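Local coordinates for RagA protein (Porphyromonas gingivalis, PDB 6SLN) that probably acts as a TonB-dependent transporter of the bacterial outer membrane, moving substrate through a beta-barrel closed by an internal plug, at residues T208-M213 / R352-S357; T174-D179 / Y328-Y333. All blocks are in the same frame, centred on the assembly; numbering follows the deposited sequence.

Interaction 1: residues T208-M213 / R352-S357; sequences TKKGKM and RLNFES. With C8E ((hydroxyethyloxy)tri(ethyloxy)octane), chain J.
The amide of Asn354 sits at the tight centre of this contact, where strand 345-360 of the barrel wall meets the chain leaving plug strand 203-208. Its CG lies anti to the carbonyl carbon (chi1 -86°), so the amide extends toward the plug with both ends in use. ND2 donates twice close to its own plane: to Thr208 OG1 at 2.7 Å, and to Lys209 O at 2.8 Å, approaching the latter from above the carbonyl plane rather than along a lone pair. OD1 takes the NH1 of Arg352 in the carbonyl plane, on a lone pair, at 2.6 Å, which should fix the amide's rotation. The guanidinium, brought round by a bend at chi3, receives the methyl of Thr208 over one face, CG2 lying 3.7 Å from NH2. Asp163 also binds Thr208 OG1.

Packing loosens toward the partly exposed Lys210 and Glu356. Lys210 bends at chi2 and chi4 and crosses the Asn354 amide obliquely, while its NZ stays 5.3 Å from Glu356 OE1, too far for a salt bridge. Lys210 NZ instead forms a salt bridge with Asp163 and a hydrogen bond with Asn368, and Glu356 OE2 pairs with Lys364. On the reverse of the strand, Phe355 meets Tyr327 of the second subunit, and C8E passes Arg352 N. Inward polar side chains gripping the plug, outward apolar ones facing detergent and a neighbour, typify the plugged barrel of TonB-dependent receptors.

Interaction 2: residues T174-D179 / Y328-Y333; sequences TMNPND and YASIGY
OD1 of Asp179 is the best-held polar atom here, gripped by two hydroxyls of one barrel strand. In this buried plug-to-barrel contact of a TonB-dependent receptor, the loop between helix 169-173 and strand 180-186 of the plug rests against the lumenal face of strand 325-337. Tyr328 OH donates to OD1 along the anti lone pair, at a modelled 2.4 Å, while Ser330 OG reaches the syn lone pair of the same oxygen at 3.0 Å. The two donors thus occupy different sides of one acceptor, an arrangement made possible by the alternation that turns residues 328 and 330 the same way.

Tyr328 extends with CG anti to its backbone N (chi1 171°), and the carboxylate meets the ring at its edge: Asp179 CG lies near the ring plane, 3.5 Å from CE2, with the two flat groups 79° apart. The other oxygen, OD2, has a long, weak ion pair with Arg352. Two donors and this nearby positive charge would probably favour the ionised carboxylate.

Beside the aspartate, Asn176 points its CB toward the strand, and its ND2, which is hydrogen-bonded to Asp315, passes 3.7 Å from Ser330 OG. The loop is shaped from within as well, Asp179 N bonding to Asn176 O. Just before the short 3-10 segment 177-179, Asn176 OD1 accepts Asn178 N at 3.2 Å from above its carbonyl plane, closing an Asx turn.

Interactions 1 and 2 fasten the same two elements, plug and barrel wall, at neighbouring places about 12 Å apart between centres. Strands 325-337 and 345-360 are adjacent and antiparallel, and Asn354 N reaches Tyr328 O at 2.6 Å, probably as a hydrogen bond. On the plug side, Lys209 NZ meets Asn178 O, also at 2.6 Å. Depth separates their chemistry. In both the barrel side donates, but wholly buried interaction 2 has two hydroxyls sharing one plug carboxylate oxygen, whereas in partly buried interaction 1 a single neutral amide gives to a plug hydroxyl and a backbone carbonyl, and the contact runs out into lysine and glutamate. Lys209 O also packs on Tyr328 CB.

Interaction 1: residues T208-M213 / R352-S357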
loop_
_atom_site.group_PDB
_atom_site.type_symbol
_atom_site.label_atom_id
_atom_site.label_comp_id
_atom_site.label_asym_id
_atom_site.label_seq_id
_atom_site.Cartn_x
_atom_site.Cartn_y
_atom_site.Cartn_z
ATOM N N THR A 208 12.789 7.685 33.053
ATOM C CA THR A 208 12.885 9.050 32.571
ATOM C C THR A 208 12.717 10.048 33.723
ATOM O O THR A 208 12.376 9.691 34.852
ATOM C CB THR A 208 11.851 9.293 31.466
ATOM O OG1 THR A 208 10.525 9.245 32.014
ATOM C CG2 THR A 208 11.968 8.235 30.358
ATOM N N LYS A 209 12.963 11.321 33.426
ATOM C CA LYS A 209 13.066 12.331 34.470
ATOM C C LYS A 209 11.703 12.888 34.859
ATOM O O LYS A 209 10.801 13.036 34.029
ATOM C CB LYS A 209 13.966 13.480 34.018
ATOM C CG LYS A 209 15.442 13.145 33.994
ATOM C CD LYS A 209 16.230 14.109 33.110
ATOM C CE LYS A 209 17.734 14.019 33.396
ATOM N NZ LYS A 209 18.593 14.509 32.273
ATOM N N LYS A 210 11.567 13.206 36.144
ATOM C CA LYS A 210 10.427 13.925 36.691
ATOM C C LYS A 210 10.912 15.263 37.233
ATOM O O LYS A 210 12.089 15.435 37.555
ATOM C CB LYS A 210 9.733 13.130 37.811
ATOM C CG LYS A 210 9.734 11.620 37.620
ATOM C CD LYS A 210 9.011 11.190 36.343
ATOM C CE LYS A 210 8.809 9.675 36.296
ATOM N NZ LYS A 210 8.875 9.185 34.893
ATOM N N GLY A 211 9.993 16.215 37.356
ATOM C CA GLY A 211 10.368 17.535 37.835
ATOM C C GLY A 211 10.568 17.583 39.342
ATOM O O GLY A 211 9.685 17.195 40.116
ATOM N N LYS A 212 11.734 18.067 39.761
ATOM C CA LYS A 212 11.940 18.417 41.157
ATOM C C LYS A 212 10.962 19.516 41.546
ATOM O O LYS A 212 10.868 20.543 40.868
ATOM C CB LYS A 212 13.378 18.885 41.368
ATOM C CG LYS A 212 13.634 19.518 42.728
ATOM C CD LYS A 212 13.902 21.015 42.614
ATOM C CE LYS A 212 14.738 21.529 43.778
ATOM N NZ LYS A 212 14.774 23.008 43.744
ATOM N N MET A 213 10.235 19.300 42.640
ATOM C CA MET A 213 9.236 20.269 43.062
ATOM C C MET A 213 9.901 21.488 43.692
ATOM O O MET A 213 11.079 21.461 44.061
ATOM C CB MET A 213 8.280 19.653 44.075
ATOM C CG MET A 213 7.825 18.265 43.728
ATOM S SD MET A 213 6.113 18.102 44.211
ATOM C CE MET A 213 5.371 19.221 43.070
ATOM N N ARG A 352 8.586 15.051 24.605
ATOM C CA ARG A 352 8.191 14.285 25.773
ATOM C C ARG A 352 7.506 15.203 26.768
ATOM O O ARG A 352 8.002 16.297 27.055
ATOM C CB ARG A 352 9.392 13.610 26.440
ATOM C CG ARG A 352 9.172 13.374 27.947
ATOM C CD ARG A 352 10.319 12.634 28.601
ATOM N NE ARG A 352 10.589 11.370 27.927
ATOM C CZ ARG A 352 9.795 10.306 27.995
ATOM N NH1 ARG A 352 8.682 10.355 28.727
ATOM N NH2 ARG A 352 10.116 9.193 27.338
ATOM N N LEU A 353 6.377 14.751 27.300
ATOM C CA LEU A 353 5.729 15.400 28.433
ATOM C C LEU A 353 5.551 14.348 29.519
ATOM O O LEU A 353 4.810 13.377 29.330
ATOM C CB LEU A 353 4.387 16.026 28.041
ATOM C CG LEU A 353 3.721 16.723 29.224
ATOM C CD1 LEU A 353 4.671 17.749 29.829
ATOM C CD2 LEU A 353 2.399 17.374 28.844
ATOM N N ASN A 354 6.254 14.524 30.632
ATOM C CA ASN A 354 6.108 13.682 31.808
ATOM C C ASN A 354 5.322 14.449 32.859
ATOM O O ASN A 354 5.598 15.623 33.118
ATOM C CB ASN A 354 7.471 13.281 32.369
ATOM C CG ASN A 354 8.052 12.049 31.702
ATOM O OD1 ASN A 354 7.548 11.565 30.687
ATOM N ND2 ASN A 354 9.134 11.545 32.267
ATOM N N PHE A 355 4.354 13.778 33.474
ATOM C CA PHE A 355 3.399 14.434 34.354
ATOM C C PHE A 355 3.075 13.510 35.516
ATOM O O PHE A 355 3.077 12.285 35.368
ATOM C CB PHE A 355 2.148 14.794 33.560
ATOM C CG PHE A 355 0.929 14.971 34.383
ATOM C CD1 PHE A 355 0.815 16.044 35.251
ATOM C CD2 PHE A 355 -0.132 14.086 34.257
ATOM C CE1 PHE A 355 -0.329 16.222 36.006
ATOM C CE2 PHE A 355 -1.279 14.254 35.006
ATOM C CZ PHE A 355 -1.379 15.322 35.883
ATOM N N GLU A 356 2.820 14.103 36.680
ATOM C CA GLU A 356 2.527 13.355 37.899
ATOM C C GLU A 356 1.850 14.302 38.878
ATOM O O GLU A 356 2.265 15.455 39.011
ATOM C CB GLU A 356 3.802 12.769 38.520
ATOM C CG GLU A 356 3.567 11.744 39.619
ATOM C CD GLU A 356 4.694 10.711 39.724
ATOM O OE1 GLU A 356 5.407 10.488 38.716
ATOM O OE2 GLU A 356 4.860 10.118 40.819
ATOM N N SER A 357 0.815 13.821 39.558
ATOM C CA SER A 357 0.090 14.703 40.465
ATOM C C SER A 357 -0.606 13.902 41.547
ATOM O O SER A 357 -1.153 12.828 41.278
ATOM C CB SER A 357 -0.952 15.549 39.727
ATOM O OG SER A 357 -1.681 16.336 40.656
HETATM C C1 C8E J . 6.305 20.802 25.368
HETATM C C2 C8E J . 6.014 19.795 24.251
HETATM C C3 C8E J . 5.658 18.372 24.733
HETATM C C4 C8E J . 5.445 17.413 23.545
HETATM C C5 C8E J . 5.196 15.953 23.931
HETATM C C6 C8E J . 4.501 15.145 22.829
HETATM C C7 C8E J . 4.494 13.647 23.149
HETATM C C8 C8E J . 3.850 12.787 22.057
HETATM O O9 C8E J . 2.558 12.355 22.458
HETATM C C10 C8E J . 1.775 11.787 21.415
HETATM C C11 C8E J . 0.420 12.493 21.287
HETATM O O12 C8E J . -0.658 11.831 21.922
HETATM C C13 C8E J . -1.395 12.691 22.784
HETATM C C14 C8E J . -2.400 11.933 23.666
HETATM O O15 C8E J . -2.349 12.355 25.017
HETATM C C16 C8E J . -2.622 11.344 25.978
HETATM C C17 C8E J . -3.460 11.913 27.127
HETATM O O18 C8E J . -3.839 10.921 28.070
HETATM C C19 C8E J . -3.292 11.083 29.367
HETATM C C20 C8E J . -4.340 10.842 30.462
HETATM O O21 C8E J . -3.776 10.184 31.590
#

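Interaction 2: residues T174-D179 / Y328-Y333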
loop_
_atom_site.group_PDB
_atom_site.type_symbol
_atom_site.label_atom_id
_atom_site.label_comp_id
_atom_site.label_asym_id
_atom_site.label_seq_id
_atom_site.Cartn_x
_atom_site.Cartn_y
_atom_site.Cartn_z
ATOM N N THR A 174 13.978 6.222 19.228
ATOM C CA THR A 174 13.174 7.400 18.913
ATOM C C THR A 174 12.967 8.304 20.120
ATOM O O THR A 174 12.244 9.298 20.007
ATOM C CB THR A 174 11.800 7.006 18.341
ATOM O OG1 THR A 174 10.963 6.435 19.368
ATOM C CG2 THR A 174 11.939 6.018 17.158
ATOM N N MET A 175 13.583 7.991 21.258
ATOM C CA MET A 175 13.447 8.772 22.478
ATOM C C MET A 175 14.706 9.596 22.726
ATOM O O MET A 175 15.819 9.187 22.384
ATOM C CB MET A 175 13.194 7.872 23.694
ATOM C CG MET A 175 11.980 6.933 23.617
ATOM S SD MET A 175 11.517 6.468 25.299
ATOM C CE MET A 175 9.934 5.683 25.033
ATOM N N ASN A 176 14.520 10.753 23.341
ATOM C CA ASN A 176 15.630 11.628 23.696
ATOM C C ASN A 176 16.271 11.121 24.986
ATOM O O ASN A 176 15.667 11.222 26.063
ATOM C CB ASN A 176 15.121 13.071 23.824
ATOM C CG ASN A 176 16.216 14.081 24.147
ATOM O OD1 ASN A 176 17.394 13.741 24.316
ATOM N ND2 ASN A 176 15.816 15.345 24.252
ATOM N N PRO A 177 17.501 10.593 24.925
ATOM C CA PRO A 177 18.102 9.977 26.119
ATOM C C PRO A 177 18.459 10.965 27.200
ATOM O O PRO A 177 18.773 10.540 28.319
ATOM C CB PRO A 177 19.358 9.294 25.572
ATOM C CG PRO A 177 19.314 9.496 24.067
ATOM C CD PRO A 177 18.465 10.680 23.820
ATOM N N ASN A 178 18.441 12.265 26.907
ATOM C CA ASN A 178 18.622 13.257 27.956
ATOM C C ASN A 178 17.453 13.291 28.917
ATOM O O ASN A 178 17.586 13.855 30.009
ATOM C CB ASN A 178 18.800 14.633 27.352
ATOM C CG ASN A 178 20.223 15.035 27.306
ATOM O OD1 ASN A 178 20.725 15.395 26.257
ATOM N ND2 ASN A 178 20.900 14.966 28.445
ATOM N N ASP A 179 16.304 12.746 28.510
ATOM C CA ASP A 179 15.155 12.593 29.387
ATOM C C ASP A 179 15.297 11.424 30.352
ATOM O O ASP A 179 14.435 11.262 31.220
ATOM C CB ASP A 179 13.889 12.417 28.552
ATOM C CG ASP A 179 13.692 13.546 27.577
ATOM O OD1 ASP A 179 14.189 14.647 27.868
ATOM O OD2 ASP A 179 13.046 13.337 26.530
ATOM N N TYR A 328 7.688 17.268 33.453
ATOM C CA TYR A 328 8.967 17.350 32.751
ATOM C C TYR A 328 8.663 17.354 31.256
ATOM O O TYR A 328 8.153 16.362 30.717
ATOM C CB TYR A 328 9.895 16.196 33.139
ATOM C CG TYR A 328 11.159 16.079 32.293
ATOM C CD1 TYR A 328 12.346 16.674 32.692
ATOM C CD2 TYR A 328 11.152 15.362 31.096
ATOM C CE1 TYR A 328 13.488 16.561 31.917
ATOM C CE2 TYR A 328 12.274 15.246 30.319
ATOM C CZ TYR A 328 13.445 15.844 30.725
ATOM O OH TYR A 328 14.572 15.721 29.930
ATOM N N ALA A 329 8.961 18.466 30.587
ATOM C CA ALA A 329 8.767 18.586 29.151
ATOM C C ALA A 329 10.113 18.590 28.445
ATOM O O ALA A 329 11.149 18.909 29.034
ATOM C CB ALA A 329 7.985 19.860 28.789
ATOM N N SER A 330 10.078 18.234 27.162
ATOM C CA SER A 330 11.279 18.177 26.348
ATOM C C SER A 330 10.897 18.219 24.874
ATOM O O SER A 330 9.930 17.566 24.457
ATOM C CB SER A 330 12.072 16.903 26.644
ATOM O OG SER A 330 13.447 17.152 26.452
ATOM N N ILE A 331 11.653 18.993 24.092
ATOM C CA ILE A 331 11.673 18.851 22.639
ATOM C C ILE A 331 13.129 18.854 22.195
ATOM O O ILE A 331 13.959 19.563 22.774
ATOM C CB ILE A 331 10.864 19.944 21.905
ATOM C CG1 ILE A 331 11.402 21.337 22.207
ATOM C CG2 ILE A 331 9.400 19.873 22.284
ATOM C CD1 ILE A 331 10.494 22.441 21.712
ATOM N N GLY A 332 13.439 18.045 21.183
ATOM C CA GLY A 332 14.817 17.883 20.761
ATOM C C GLY A 332 14.944 17.461 19.313
ATOM O O GLY A 332 13.984 17.046 18.660
ATOM N N TYR A 333 16.170 17.578 18.820
ATOM C CA TYR A 333 16.512 17.230 17.454
ATOM C C TYR A 333 17.793 16.414 17.488
ATOM O O TYR A 333 18.634 16.590 18.376
ATOM C CB TYR A 333 16.670 18.504 16.598
ATOM C CG TYR A 333 17.430 18.352 15.301
ATOM C CD1 TYR A 333 16.792 17.905 14.147
ATOM C CD2 TYR A 333 18.783 18.688 15.223
ATOM C CE1 TYR A 333 17.486 17.774 12.942
ATOM C CE2 TYR A 333 19.487 18.566 14.030
ATOM C CZ TYR A 333 18.834 18.110 12.884
ATOM O OH TYR A 333 19.525 17.987 11.684
#